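Local coordinates for protein putative rRNA methyltransferase (PDB 4RWZ) that acts as a 16S rRNA methyltransferase that confers aminoglycoside resistance, probably methylating an adenine at N1, at residues V27-G32 / Y50-D55. Sequence-based numbering, arbitrary orientation.
Sequences VLIDVG and YCIGVD
Ile-29 and Ile-52 stand side by side and point the same way from two adjacent parallel strands. Both have CG1 anti to the carbonyl carbon (chi1 -58° in Ile-29, nearly the same in Ile-52), which sets CG2 beside that carbon. Ile-29 thus sends its two branches to different neighbours. CG1 rests 4.2 Å from Ile-52 CB. CG2 leads on toward the C-terminal end and meets Val-54 CG2 at 3.8 Å. Ile-52 in turn directs CD1 back to Val-27 CG1, 4.3 Å away, and this same methyl lies in plane at the edge of the Tyr-50 ring. On the other face, Leu-28 CD2 touches Cys-51 SG at 3.9 Å, and helix 37-45 packs over both residues.

A parallel ladder joins the backbones. In such a ladder one residue bonds to the two that flank its partner, as Ile-52 does around Ile-29: its N donates to Leu-28 O at 2.8 Å and its O accepts from Asp-30 N. These are the first two strands of a Rossmann-like methyltransferase sheet, joined through helix 37-45 as a beta-alpha-beta unit.

At the C-terminal end Gly-32 turns out of the strand with positive phi (76°), and its N makes a weak, bent bond to Val-54 O. Asp-55, with CG anti to its own N (chi1 -167°), brings OD2 within 3.7 Å of Gly-32 C; this oxygen accepts from Gly-34 N, and OD1 forms a salt bridge with Arg-60. In related class I enzymes such a glycine-rich turn and strand-end acid border the S-adenosylmethionine pocket. Buried Asp-30 shares the face of Leu-28 and Cys-51, where Thr-102 OG1 satisfies its OD1 and Thr-33 OG1 its OD2.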
loop_
_atom_site.group_PDB
_atom_site.type_symbol
_atom_site.label_atom_id
_atom_site.label_comp_id
_atom_site.label_asym_id
_atom_site.label_seq_id
_atom_site.Cartn_x
_atom_site.Cartn_y
_atom_site.Cartn_z
ATOM N N VAL A 27 11.481 -1.911 4.574
ATOM C CA VAL A 27 10.371 -2.581 3.916
ATOM C C VAL A 27 9.419 -1.558 3.341
ATOM O O VAL A 27 9.062 -0.565 3.996
ATOM C CB VAL A 27 9.574 -3.455 4.921
ATOM C CG1 VAL A 27 8.360 -4.127 4.227
ATOM C CG2 VAL A 27 10.496 -4.486 5.577
ATOM N N LEU A 28 9.029 -1.782 2.089
ATOM C CA LEU A 28 8.034 -0.964 1.419
ATOM C C LEU A 28 6.859 -1.866 1.101
ATOM O O LEU A 28 7.061 -3.012 0.680
ATOM C CB LEU A 28 8.640 -0.417 0.109
ATOM C CG LEU A 28 7.720 0.080 -0.979
ATOM C CD1 LEU A 28 7.004 1.377 -0.580
ATOM C CD2 LEU A 28 8.563 0.329 -2.282
ATOM N N ILE A 29 5.638 -1.397 1.385
ATOM C CA ILE A 29 4.448 -2.146 0.959
ATOM C C ILE A 29 3.620 -1.238 0.105
ATOM O O ILE A 29 3.298 -0.106 0.494
ATOM C CB ILE A 29 3.641 -2.661 2.160
ATOM C CG1 ILE A 29 4.573 -3.567 3.016
ATOM C CG2 ILE A 29 2.325 -3.374 1.655
ATOM C CD1 ILE A 29 3.857 -4.117 4.325
ATOM N N ASP A 30 3.241 -1.721 -1.076
ATOM C CA ASP A 30 2.448 -0.917 -2.003
ATOM C C ASP A 30 1.070 -1.555 -2.096
ATOM O O ASP A 30 0.961 -2.642 -2.610
ATOM C CB ASP A 30 3.130 -0.944 -3.395
ATOM C CG ASP A 30 2.384 -0.090 -4.453
ATOM O OD1 ASP A 30 1.932 1.038 -4.099
ATOM O OD2 ASP A 30 2.284 -0.493 -5.686
ATOM N N VAL A 31 0.022 -0.884 -1.607
ATOM C CA VAL A 31 -1.318 -1.511 -1.552
ATOM C C VAL A 31 -2.092 -1.123 -2.788
ATOM O O VAL A 31 -2.093 0.065 -3.172
ATOM C CB VAL A 31 -2.033 -1.020 -0.263
ATOM C CG1 VAL A 31 -3.485 -1.445 -0.245
ATOM C CG2 VAL A 31 -1.310 -1.600 0.886
ATOM N N GLY A 32 -2.684 -2.122 -3.455
ATOM C CA GLY A 32 -3.392 -1.915 -4.708
ATOM C C GLY A 32 -2.389 -1.739 -5.822
ATOM O O GLY A 32 -2.472 -0.814 -6.642
ATOM N N TYR A 50 13.109 -4.417 1.089
ATOM C CA TYR A 50 12.231 -5.495 0.662
ATOM C C TYR A 50 10.909 -4.864 0.241
ATOM O O TYR A 50 10.235 -4.228 1.040
ATOM C CB TYR A 50 12.044 -6.524 1.800
ATOM C CG TYR A 50 11.483 -7.862 1.313
ATOM C CD1 TYR A 50 12.298 -8.790 0.665
ATOM C CD2 TYR A 50 10.135 -8.186 1.493
ATOM C CE1 TYR A 50 11.804 -9.984 0.223
ATOM C CE2 TYR A 50 9.616 -9.410 1.046
ATOM C CZ TYR A 50 10.469 -10.307 0.405
ATOM O OH TYR A 50 10.017 -11.546 -0.057
ATOM N N CYS A 51 10.513 -5.050 -1.018
ATOM C CA CYS A 51 9.360 -4.325 -1.600
ATOM C C CYS A 51 8.229 -5.287 -1.857
ATOM O O CYS A 51 8.438 -6.280 -2.541
ATOM C CB CYS A 51 9.751 -3.690 -2.907
ATOM S SG CYS A 51 11.193 -2.541 -2.715
ATOM N N ILE A 52 7.060 -5.010 -1.292
ATOM C CA ILE A 52 5.938 -5.943 -1.348
ATOM C C ILE A 52 4.790 -5.268 -2.037
ATOM O O ILE A 52 4.352 -4.213 -1.594
ATOM C CB ILE A 52 5.495 -6.372 0.082
ATOM C CG1 ILE A 52 6.696 -6.966 0.834
ATOM C CG2 ILE A 52 4.321 -7.350 -0.026
ATOM C CD1 ILE A 52 6.339 -7.408 2.325
ATOM N N GLY A 53 4.285 -5.845 -3.134
ATOM C CA GLY A 53 3.097 -5.280 -3.769
ATOM C C GLY A 53 1.904 -6.157 -3.389
ATOM O O GLY A 53 2.024 -7.393 -3.350
ATOM N N VAL A 54 0.766 -5.521 -3.090
ATOM C CA VAL A 54 -0.464 -6.248 -2.669
ATOM C C VAL A 54 -1.576 -5.888 -3.615
ATOM O O VAL A 54 -1.733 -4.715 -3.925
ATOM C CB VAL A 54 -0.886 -5.780 -1.237
ATOM C CG1 VAL A 54 -2.093 -6.603 -0.695
ATOM C CG2 VAL A 54 0.258 -5.944 -0.276
ATOM N N ASP A 55 -2.393 -6.859 -4.071
ATOM C CA ASP A 55 -3.518 -6.504 -4.906
ATOM C C ASP A 55 -4.565 -7.620 -4.740
ATOM O O ASP A 55 -4.190 -8.738 -4.486
ATOM C CB ASP A 55 -3.093 -6.461 -6.391
ATOM C CG ASP A 55 -4.142 -5.804 -7.278
ATOM O OD1 ASP A 55 -5.092 -6.503 -7.780
ATOM O OD2 ASP A 55 -4.063 -4.581 -7.484
#